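Odorant binding protein (AGAP010409-PA) (Anopheles gambiae, PDB 3L4A) probably binds small hydrophobic odorants as a secreted, all-helical carrier protein of the PBP/GOBP family. Local coordinates at residues A[7-18]-A[37-48]; A[81-90]-A[102-110]. All coordinates share one frame; numbering follows the deposited sequence. Where two conformers were deposited one is given.

Contact 1 of 2, residues A[7-18]-A[37-48]; sequences VIESCSNAVQGA and VTHCFVRCIGLE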
loop_
_atom_site.group_PDB
_atom_site.type_symbol
_atom_site.label_atom_id
_atom_site.label_comp_id
_atom_site.label_asym_id
_atom_site.label_seq_id
_atom_site.Cartn_x
_atom_site.Cartn_y
_atom_site.Cartn_z
ATOM N N VAL A 7 -6.503 -0.837 12.463
ATOM C CA VAL A 7 -6.699 -1.176 11.058
ATOM C C VAL A 7 -6.167 -2.572 10.723
ATOM O O VAL A 7 -6.771 -3.293 9.930
ATOM C CB VAL A 7 -6.084 -0.099 10.136
ATOM C CG1 VAL A 7 -6.096 -0.551 8.700
ATOM C CG2 VAL A 7 -6.844 1.207 10.277
ATOM N N ILE A 8 -5.063 -2.972 11.346
ATOM C CA ILE A 8 -4.543 -4.322 11.139
ATOM C C ILE A 8 -5.553 -5.371 11.613
ATOM O O ILE A 8 -5.847 -6.350 10.912
ATOM C CB ILE A 8 -3.188 -4.533 11.845
ATOM C CG1 ILE A 8 -2.079 -3.798 11.089
ATOM C CG2 ILE A 8 -2.869 -6.017 11.938
ATOM C CD1 ILE A 8 -0.748 -3.799 11.812
ATOM N N GLU A 9 -6.107 -5.160 12.803
ATOM C CA GLU A 9 -7.077 -6.104 13.331
ATOM C C GLU A 9 -8.347 -6.147 12.480
ATOM O O GLU A 9 -8.841 -7.218 12.142
ATOM C CB GLU A 9 -7.411 -5.767 14.787
ATOM C CG GLU A 9 -6.174 -5.636 15.678
ATOM C CD GLU A 9 -5.364 -6.908 15.725
ATOM O OE1 GLU A 9 -4.119 -6.825 15.765
ATOM O OE2 GLU A 9 -5.972 -7.995 15.707
ATOM N N SER A 10 -8.873 -4.978 12.115
ATOM C CA SER A 10 -10.091 -4.939 11.317
ATOM C C SER A 10 -9.879 -5.556 9.938
ATOM O O SER A 10 -10.725 -6.289 9.441
ATOM C CB SER A 10 -10.609 -3.508 11.204
ATOM O OG SER A 10 -10.980 -3.035 12.489
ATOM N N CYS A 11 -8.745 -5.256 9.318
ATOM C CA CYS A 11 -8.464 -5.839 8.011
ATOM C C CYS A 11 -8.236 -7.353 8.085
ATOM O O CYS A 11 -8.566 -8.080 7.152
ATOM C CB CYS A 11 -7.309 -5.121 7.320
ATOM S SG CYS A 11 -7.823 -3.548 6.584
ATOM N N SER A 12 -7.684 -7.826 9.196
ATOM C CA SER A 12 -7.513 -9.261 9.364
ATOM C C SER A 12 -8.874 -9.948 9.429
ATOM O O SER A 12 -9.016 -11.097 9.018
ATOM C CB SER A 12 -6.679 -9.581 10.605
ATOM O OG SER A 12 -7.452 -9.476 11.789
ATOM N N ASN A 13 -9.883 -9.238 9.923
ATOM C CA ASN A 13 -11.224 -9.795 9.956
ATOM C C ASN A 13 -11.981 -9.644 8.648
ATOM O O ASN A 13 -12.761 -10.520 8.277
ATOM C CB ASN A 13 -12.012 -9.211 11.125
ATOM C CG ASN A 13 -11.596 -9.826 12.433
ATOM O OD1 ASN A 13 -11.359 -11.035 12.502
ATOM N ND2 ASN A 13 -11.481 -9.009 13.473
ATOM N N ALA A 14 -11.736 -8.544 7.945
ATOM C CA ALA A 14 -12.430 -8.265 6.696
ATOM C C ALA A 14 -11.964 -9.183 5.577
ATOM O O ALA A 14 -12.714 -9.468 4.647
ATOM C CB ALA A 14 -12.220 -6.814 6.303
ATOM N N VAL A 15 -10.718 -9.639 5.670
ATOM C CA VAL A 15 -10.104 -10.407 4.600
ATOM C C VAL A 15 -10.070 -11.899 4.949
ATOM O O VAL A 15 -9.521 -12.295 5.979
ATOM C CB VAL A 15 -8.685 -9.883 4.308
ATOM C CG1 VAL A 15 -7.980 -10.779 3.305
ATOM C CG2 VAL A 15 -8.734 -8.434 3.811
ATOM N N GLN A 16 -10.673 -12.715 4.088
ATOM C CA GLN A 16 -10.710 -14.156 4.293
ATOM C C GLN A 16 -9.293 -14.703 4.411
ATOM O O GLN A 16 -8.451 -14.438 3.558
ATOM C CB GLN A 16 -11.427 -14.838 3.129
ATOM C CG GLN A 16 -11.721 -16.313 3.360
ATOM C CD GLN A 16 -12.846 -16.536 4.355
ATOM O OE1 GLN A 16 -13.339 -15.592 4.977
ATOM N NE2 GLN A 16 -13.258 -17.789 4.511
ATOM N N GLY A 17 -9.021 -15.436 5.484
ATOM C CA GLY A 17 -7.714 -16.047 5.678
ATOM C C GLY A 17 -6.713 -15.185 6.431
ATOM O O GLY A 17 -5.694 -15.669 6.907
ATOM N N ALA A 18 -7.012 -13.890 6.560
ATOM C CA ALA A 18 -6.035 -12.958 7.112
ATOM C C ALA A 18 -5.965 -12.908 8.639
ATOM O O ALA A 18 -5.048 -12.300 9.192
ATOM C CB ALA A 18 -6.265 -11.547 6.548
ATOM N N VAL A 37 -3.805 -13.972 0.172
ATOM C CA VAL A 37 -4.376 -13.399 1.388
ATOM C C VAL A 37 -3.745 -12.046 1.663
ATOM O O VAL A 37 -4.442 -11.047 1.868
ATOM C CB VAL A 37 -4.169 -14.325 2.601
ATOM C CG1 VAL A 37 -4.685 -13.662 3.873
ATOM C CG2 VAL A 37 -4.884 -15.644 2.366
ATOM N N THR A 38 -2.418 -12.011 1.653
ATOM C CA THR A 38 -1.698 -10.759 1.865
ATOM C C THR A 38 -2.044 -9.712 0.803
ATOM O O THR A 38 -2.102 -8.519 1.108
ATOM C CB THR A 38 -0.184 -10.985 1.924
ATOM O OG1 THR A 38 0.108 -11.855 3.026
ATOM C CG2 THR A 38 0.543 -9.675 2.144
ATOM N N HIS A 39 -2.265 -10.139 -0.434
ATOM C CA HIS A 39 -2.678 -9.181 -1.459
ATOM C C HIS A 39 -3.920 -8.438 -0.997
ATOM O O HIS A 39 -3.988 -7.209 -1.049
ATOM C CB HIS A 39 -2.996 -9.861 -2.789
ATOM C CG HIS A 39 -1.817 -10.501 -3.447
ATOM N ND1 HIS A 39 -1.950 -11.353 -4.522
ATOM C CD2 HIS A 39 -0.491 -10.430 -3.184
ATOM C CE1 HIS A 39 -0.755 -11.772 -4.900
ATOM N NE2 HIS A 39 0.149 -11.228 -4.105
ATOM N N CYS A 40 -4.922 -9.189 -0.561
ATOM C CA CYS A 40 -6.163 -8.582 -0.113
ATOM C C CYS A 40 -5.995 -7.799 1.183
ATOM O O CYS A 40 -6.642 -6.771 1.376
ATOM C CB CYS A 40 -7.275 -9.627 0.017
ATOM S SG CYS A 40 -7.844 -10.290 -1.568
ATOM N N PHE A 41 -5.113 -8.268 2.058
ATOM C CA PHE A 41 -4.822 -7.551 3.290
ATOM C C PHE A 41 -4.226 -6.169 2.989
ATOM O O PHE A 41 -4.638 -5.165 3.572
ATOM C CB PHE A 41 -3.881 -8.364 4.184
ATOM C CG PHE A 41 -3.607 -7.715 5.509
ATOM C CD1 PHE A 41 -4.534 -7.801 6.538
ATOM C CD2 PHE A 41 -2.437 -7.005 5.723
ATOM C CE1 PHE A 41 -4.295 -7.210 7.760
ATOM C CE2 PHE A 41 -2.189 -6.402 6.945
ATOM C CZ PHE A 41 -3.124 -6.501 7.966
ATOM N N VAL A 42 -3.250 -6.128 2.084
ATOM C CA VAL A 42 -2.623 -4.874 1.700
ATOM C C VAL A 42 -3.641 -3.929 1.062
ATOM O O VAL A 42 -3.676 -2.736 1.371
ATOM C CB VAL A 42 -1.438 -5.135 0.769
ATOM C CG1 VAL A 42 -1.022 -3.847 0.060
ATOM C CG2 VAL A 42 -0.295 -5.743 1.575
ATOM N N ARG A 43 -4.499 -4.460 0.202
ATOM C CA ARG A 43 -5.590 -3.653 -0.341
ATOM C C ARG A 43 -6.437 -3.053 0.785
ATOM O O ARG A 43 -6.747 -1.867 0.777
ATOM C CB ARG A 43 -6.473 -4.474 -1.271
ATOM C CG ARG A 43 -7.718 -3.732 -1.733
ATOM C CD ARG A 43 -8.456 -4.522 -2.788
ATOM N NE ARG A 43 -9.705 -3.873 -3.184
ATOM C CZ ARG A 43 -10.872 -4.082 -2.585
ATOM N NH1 ARG A 43 -10.958 -4.938 -1.572
ATOM N NH2 ARG A 43 -11.956 -3.448 -3.008
ATOM N N CYS A 44 -6.821 -3.881 1.750
ATOM C CA CYS A 44 -7.672 -3.436 2.843
ATOM C C CYS A 44 -7.022 -2.305 3.634
ATOM O O CYS A 44 -7.661 -1.301 3.932
ATOM C CB CYS A 44 -7.992 -4.618 3.762
ATOM S SG CYS A 44 -9.093 -4.203 5.134
ATOM N N ILE A 45 -5.750 -2.471 3.988
ATOM C CA ILE A 45 -5.047 -1.446 4.761
ATOM C C ILE A 45 -4.965 -0.144 3.961
ATOM O O ILE A 45 -5.179 0.952 4.489
ATOM C CB ILE A 45 -3.623 -1.898 5.143
ATOM C CG1 ILE A 45 -3.667 -3.124 6.066
ATOM C CG2 ILE A 45 -2.853 -0.745 5.776
ATOM C CD1 ILE A 45 -4.439 -2.923 7.326
ATOM N N GLY A 46 -4.672 -0.264 2.673
ATOM C CA GLY A 46 -4.576 0.906 1.822
ATOM C C GLY A 46 -5.899 1.638 1.729
ATOM O O GLY A 46 -5.942 2.870 1.788
ATOM N N LEU A 47 -6.988 0.892 1.575
ATOM C CA LEU A 47 -8.313 1.509 1.528
ATOM C C LEU A 47 -8.675 2.183 2.846
ATOM O O LEU A 47 -9.154 3.316 2.850
ATOM C CB LEU A 47 -9.377 0.471 1.168
ATOM C CG LEU A 47 -9.300 -0.103 -0.246
ATOM C CD1 LEU A 47 -10.304 -1.233 -0.410
ATOM C CD2 LEU A 47 -9.544 0.997 -1.287
ATOM N N GLU A 48 -8.440 1.488 3.956
ATOM C CA GLU A 48 -8.831 1.983 5.279
ATOM C C GLU A 48 -8.068 3.235 5.679
ATOM O O GLU A 48 -8.628 4.135 6.310
ATOM C CB GLU A 48 -8.620 0.901 6.337
ATOM C CG GLU A 48 -9.685 -0.161 6.333
ATOM C CD GLU A 48 -11.045 0.402 6.685
ATOM O OE1 GLU A 48 -11.114 1.296 7.559
ATOM O OE2 GLU A 48 -12.039 -0.044 6.081
#
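Cys-11 and Cys-44 reach each other through different first torsions. SG of Cys-11 is anti to its carbonyl carbon (chi1 -78°), whereas SG of Cys-44 is anti to its backbone N (chi1 -178°). The two sulfurs, Cys-11 SG and Cys-44 SG, are bonded at 2.0 Å, with a torsion of -84° about the S-S bond. Cys-11 is also a knob. Its side chain sits in a hole formed by Phe-41, Cys-44, Ile-45 and Glu-48.

The Phe-41 ring turns an edge to the backbone of helix 5-14: Ile-8 O is 3.6 Å from Phe-41 CE1, and Ser-12 N lies at the same edge. CG1 of Ile-45 lies over one ring face, displaced toward the rim. Beyond it, the end of the Ile-45 chain meets Val-7, with Ile-45 CD1 only 3.2 Å from Val-7 CG1, a tight carbon contact.

At the other end Val-15 leaves the helix and starts a type II turn that runs to Ala-18. Val-15 CG1 rests 3.6 Å from Cys-40 CB. The turn brings Ala-18 back over Val-37, with Ala-18 CB 3.8 Å from Val-37 CG1.

The disulfide is one of three that brace the fold, the arrangement of an insect odorant-binding protein with six cysteines. Helix 21-28 adjoins both segments: Lys-24 touches Ser-12, Tyr-27 stacks on Phe-41 and Leu-23 touches Val-37. Helix 36-48 also meets helix 96-105, to which the Cys-40 to Cys-97 disulfide joins it.

Contact 2 of 2, residues A[81-90]-A[102-110]; sequences HRACLEAKNL and SAFQCLRED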
loop_
_atom_site.group_PDB
_atom_site.type_symbol
_atom_site.label_atom_id
_atom_site.label_comp_id
_atom_site.label_asym_id
_atom_site.label_seq_id
_atom_site.Cartn_x
_atom_site.Cartn_y
_atom_site.Cartn_z
ATOM N N HIS A 81 7.114 7.764 -8.629
ATOM C CA HIS A 81 6.056 6.795 -8.357
ATOM C C HIS A 81 4.937 6.796 -9.382
ATOM O O HIS A 81 4.403 5.741 -9.715
ATOM C CB HIS A 81 5.540 6.927 -6.930
ATOM C CG HIS A 81 6.555 6.512 -5.925
ATOM N ND1 HIS A 81 7.081 5.237 -5.906
ATOM C CD2 HIS A 81 7.203 7.205 -4.962
ATOM C CE1 HIS A 81 7.982 5.154 -4.944
ATOM N NE2 HIS A 81 8.073 6.331 -4.354
ATOM N N ARG A 82 4.586 7.966 -9.901
ATOM C CA ARG A 82 3.632 8.013 -11.007
ATOM C C ARG A 82 4.124 7.119 -12.145
ATOM O O ARG A 82 3.370 6.321 -12.682
ATOM C CB ARG A 82 3.444 9.436 -11.530
ATOM C CG ARG A 82 2.539 10.315 -10.699
ATOM C CD ARG A 82 2.138 11.553 -11.494
ATOM N NE ARG A 82 1.569 12.600 -10.649
ATOM C CZ ARG A 82 0.305 12.632 -10.245
ATOM N NH1 ARG A 82 -0.124 13.629 -9.479
ATOM N NH2 ARG A 82 -0.533 11.666 -10.603
ATOM N N ALA A 83 5.405 7.232 -12.490
ATOM C CA ALA A 83 5.978 6.432 -13.567
ATOM C C ALA A 83 6.012 4.931 -13.242
ATOM O O ALA A 83 5.687 4.093 -14.095
ATOM C CB ALA A 83 7.375 6.937 -13.910
ATOM N N CYS A 84 6.397 4.598 -12.016
ATOM C CA CYS A 84 6.420 3.209 -11.583
ATOM C C CYS A 84 5.027 2.600 -11.701
ATOM O O CYS A 84 4.861 1.512 -12.241
ATOM C CB CYS A 84 6.927 3.121 -10.147
ATOM S SG CYS A 84 7.043 1.441 -9.508
ATOM N N LEU A 85 4.024 3.311 -11.195
ATOM C CA LEU A 85 2.654 2.807 -11.213
ATOM C C LEU A 85 2.131 2.674 -12.634
ATOM O O LEU A 85 1.462 1.699 -12.966
ATOM C CB LEU A 85 1.746 3.721 -10.376
ATOM C CG LEU A 85 2.114 3.695 -8.893
ATOM C CD1 LEU A 85 1.534 4.875 -8.126
ATOM C CD2 LEU A 85 1.650 2.370 -8.278
ATOM N N GLU A 86 2.431 3.648 -13.483
ATOM C CA GLU A 86 2.005 3.570 -14.871
ATOM C C GLU A 86 2.605 2.331 -15.533
ATOM O O GLU A 86 1.931 1.645 -16.314
ATOM C CB GLU A 86 2.389 4.847 -15.631
ATOM C CG GLU A 86 1.589 6.080 -15.230
ATOM C CD GLU A 86 0.123 5.984 -15.615
ATOM O OE1 GLU A 86 -0.202 5.209 -16.540
ATOM O OE2 GLU A 86 -0.706 6.683 -14.994
ATOM N N ALA A 87 3.860 2.034 -15.206
ATOM C CA ALA A 87 4.557 0.898 -15.805
ATOM C C ALA A 87 3.957 -0.440 -15.395
ATOM O O ALA A 87 4.185 -1.451 -16.054
ATOM C CB ALA A 87 6.047 0.937 -15.472
ATOM N N LYS A 88 3.185 -0.440 -14.314
ATOM C CA LYS A 88 2.557 -1.664 -13.824
ATOM C C LYS A 88 1.204 -1.964 -14.466
ATOM O O LYS A 88 0.605 -3.007 -14.190
ATOM C CB LYS A 88 2.441 -1.620 -12.307
ATOM C CG LYS A 88 3.781 -1.822 -11.632
ATOM C CD LYS A 88 3.682 -1.642 -10.143
ATOM C CE LYS A 88 4.919 -2.216 -9.458
ATOM N NZ LYS A 88 4.917 -3.706 -9.461
ATOM N N ASN A 89 0.737 -1.057 -15.320
ATOM C CA ASN A 89 -0.503 -1.259 -16.071
ATOM C C ASN A 89 -1.614 -1.798 -15.184
ATOM O O ASN A 89 -2.238 -2.827 -15.482
ATOM C CB ASN A 89 -0.264 -2.184 -17.262
ATOM C CG ASN A 89 0.643 -1.562 -18.302
ATOM O OD1 ASN A 89 0.186 -1.126 -19.357
ATOM N ND2 ASN A 89 1.933 -1.501 -18.002
ATOM N N LEU A 90 -1.849 -1.079 -14.097
ATOM C CA LEU A 90 -2.764 -1.509 -13.054
ATOM C C LEU A 90 -4.186 -1.753 -13.542
ATOM O O LEU A 90 -4.875 -2.622 -13.016
ATOM C CB LEU A 90 -2.788 -0.492 -11.913
ATOM C CG LEU A 90 -1.479 -0.245 -11.157
ATOM C CD1 LEU A 90 -1.687 0.821 -10.089
ATOM C CD2 LEU A 90 -0.978 -1.538 -10.543
ATOM N N SER A 102 0.371 -5.029 -6.280
ATOM C CA SER A 102 1.303 -4.595 -7.312
ATOM C C SER A 102 1.584 -3.101 -7.202
ATOM O O SER A 102 2.730 -2.667 -7.288
ATOM C CB SER A 102 0.775 -4.921 -8.706
ATOM O OG SER A 102 1.732 -4.558 -9.688
ATOM N N ALA A 103 0.535 -2.311 -6.997
ATOM C CA ALA A 103 0.697 -0.870 -6.864
ATOM C C ALA A 103 1.645 -0.544 -5.721
ATOM O O ALA A 103 2.592 0.231 -5.884
ATOM C CB ALA A 103 -0.660 -0.207 -6.643
ATOM N N PHE A 104 1.404 -1.144 -4.560
ATOM C CA PHE A 104 2.218 -0.832 -3.396
ATOM C C PHE A 104 3.669 -1.302 -3.508
ATOM O O PHE A 104 4.547 -0.769 -2.834
ATOM C CB PHE A 104 1.555 -1.325 -2.112
ATOM C CG PHE A 104 0.522 -0.367 -1.568
ATOM C CD1 PHE A 104 0.914 0.801 -0.930
ATOM C CD2 PHE A 104 -0.836 -0.630 -1.708
ATOM C CE1 PHE A 104 -0.026 1.692 -0.433
ATOM C CE2 PHE A 104 -1.783 0.251 -1.206
ATOM C CZ PHE A 104 -1.374 1.414 -0.566
ATOM N N GLN A 105 3.941 -2.269 -4.378
ATOM C CA GLN A 105 5.325 -2.661 -4.608
ATOM C C GLN A 105 6.186 -1.480 -5.074
ATOM O O GLN A 105 7.391 -1.445 -4.815
ATOM C CB GLN A 105 5.416 -3.821 -5.599
ATOM C CG GLN A 105 4.937 -5.153 -5.033
ATOM C CD GLN A 105 5.045 -6.268 -6.039
ATOM O OE1 GLN A 105 5.433 -7.387 -5.702
ATOM N NE2 GLN A 105 4.715 -5.969 -7.290
ATOM N N CYS A 106 5.574 -0.514 -5.749
ATOM C CA CYS A 106 6.317 0.672 -6.175
ATOM C C CYS A 106 6.898 1.431 -4.994
ATOM O O CYS A 106 7.956 2.048 -5.113
ATOM C CB CYS A 106 5.422 1.604 -6.983
ATOM S SG CYS A 106 5.206 1.049 -8.681
ATOM N N LEU A 107 6.221 1.366 -3.854
ATOM C CA LEU A 107 6.628 2.147 -2.684
ATOM C C LEU A 107 7.415 1.323 -1.666
ATOM O O LEU A 107 7.717 1.805 -0.575
ATOM C CB LEU A 107 5.425 2.850 -2.039
ATOM C CG LEU A 107 4.907 4.096 -2.776
ATOM C CD1 LEU A 107 4.055 3.722 -3.975
ATOM C CD2 LEU A 107 4.122 5.003 -1.840
ATOM N N ARG A 108 7.753 0.085 -2.018
ATOM C CA ARG A 108 8.448 -0.801 -1.083
ATOM C C ARG A 108 9.748 -0.190 -0.563
ATOM O O ARG A 108 9.969 -0.142 0.648
ATOM C CB ARG A 108 8.718 -2.166 -1.730
ATOM C CG ARG A 108 9.656 -3.061 -0.914
ATOM C CD ARG A 108 9.847 -4.425 -1.572
ATOM N NE ARG A 108 10.797 -5.251 -0.828
ATOM C CZ ARG A 108 11.480 -6.261 -1.357
ATOM N NH1 ARG A 108 11.321 -6.571 -2.636
ATOM N NH2 ARG A 108 12.325 -6.961 -0.608
ATOM N N GLU A 109 10.604 0.261 -1.470
ATOM C CA GLU A 109 11.900 0.811 -1.076
ATOM C C GLU A 109 11.735 2.002 -0.129
ATOM O O GLU A 109 12.508 2.159 0.811
ATOM C CB GLU A 109 12.733 1.206 -2.303
ATOM C CG GLU A 109 13.244 0.036 -3.133
ATOM C CD GLU A 109 12.259 -0.417 -4.196
ATOM O OE1 GLU A 109 12.656 -1.238 -5.055
ATOM O OE2 GLU A 109 11.097 0.049 -4.178
ATOM N N ASP A 110 10.728 2.837 -0.376
ATOM C CA ASP A 110 10.492 4.008 0.457
ATOM C C ASP A 110 10.086 3.617 1.872
ATOM O O ASP A 110 10.584 4.176 2.853
ATOM C CB ASP A 110 9.407 4.887 -0.167
ATOM C CG ASP A 110 9.720 5.264 -1.594
ATOM O OD1 ASP A 110 10.172 6.401 -1.818
ATOM O OD2 ASP A 110 9.534 4.413 -2.488
#
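Cys-84 SG and Cys-106 SG form a disulfide of 2.1 Å. Lys-88 and Leu-85 lie against the sulfur of Cys-106: Lys-88 CE is 3.4 Å from Cys-106 SG, and Leu-85 CD2 is 3.8 Å from Cys-106 SG. Beside Leu-85, Leu-90 CD1 packs on Ala-103 CB at 3.7 Å. The lysine chain is extended as far as CE, then bends at its last torsion (chi4 -73°). This turns the amine toward Ser-102, where Lys-88 NZ makes a weak hydrogen bond of 3.3 Å to Ser-102 OG in one of the two conformers of that serine.

On the other side of the disulfide, CG of Leu-107, in one of its two conformers, packs over one face of the His-81 ring in a CH-pi contact. It is 4.0 Å from the ring centroid. The ring edge meets Asp-110, with a weak but fairly straight hydrogen bond from His-81 NE2 to Asp-110 OD1 (3.3 Å, 163°). Ring and carboxylate planes are 61° apart.

This disulfide is one of the three of the odorant-binding protein fold. It joins the last turn of helix 75-87 to the turn between helices 96-105 and 108-117. That turn is a type I turn from Gln-105 to Arg-108, and Leu-107 is the N-cap of the helix that follows.

Further out, Val-58 touches Leu-85 and Ala-103. Phe-77 meets the His-81 ring edge-to-face, and Leu-60 of helix 60-66 also touches His-81.

From the N terminus, contact 1 comes first. It closes a loop that contains helix 21-28 and ties helix 5-14 to helix 36-48. The chain then passes through the short strands 52-53 and 57-58 and helix 60-66. Contact 2 follows, closing a shorter loop that holds the start of helix 96-105, and ties the end of helix 75-87 to the junction of helices 96-105 and 108-117. The two loops are in series, not nested. The centres of contact 1 and contact 2 are about 20 Å apart, on opposite sides of the chain's centre. The Cys-40 to Cys-97 disulfide interleaves along the chain with the disulfide of each. The contacts also touch directly, Val-42 and Gly-46 packing on Phe-104.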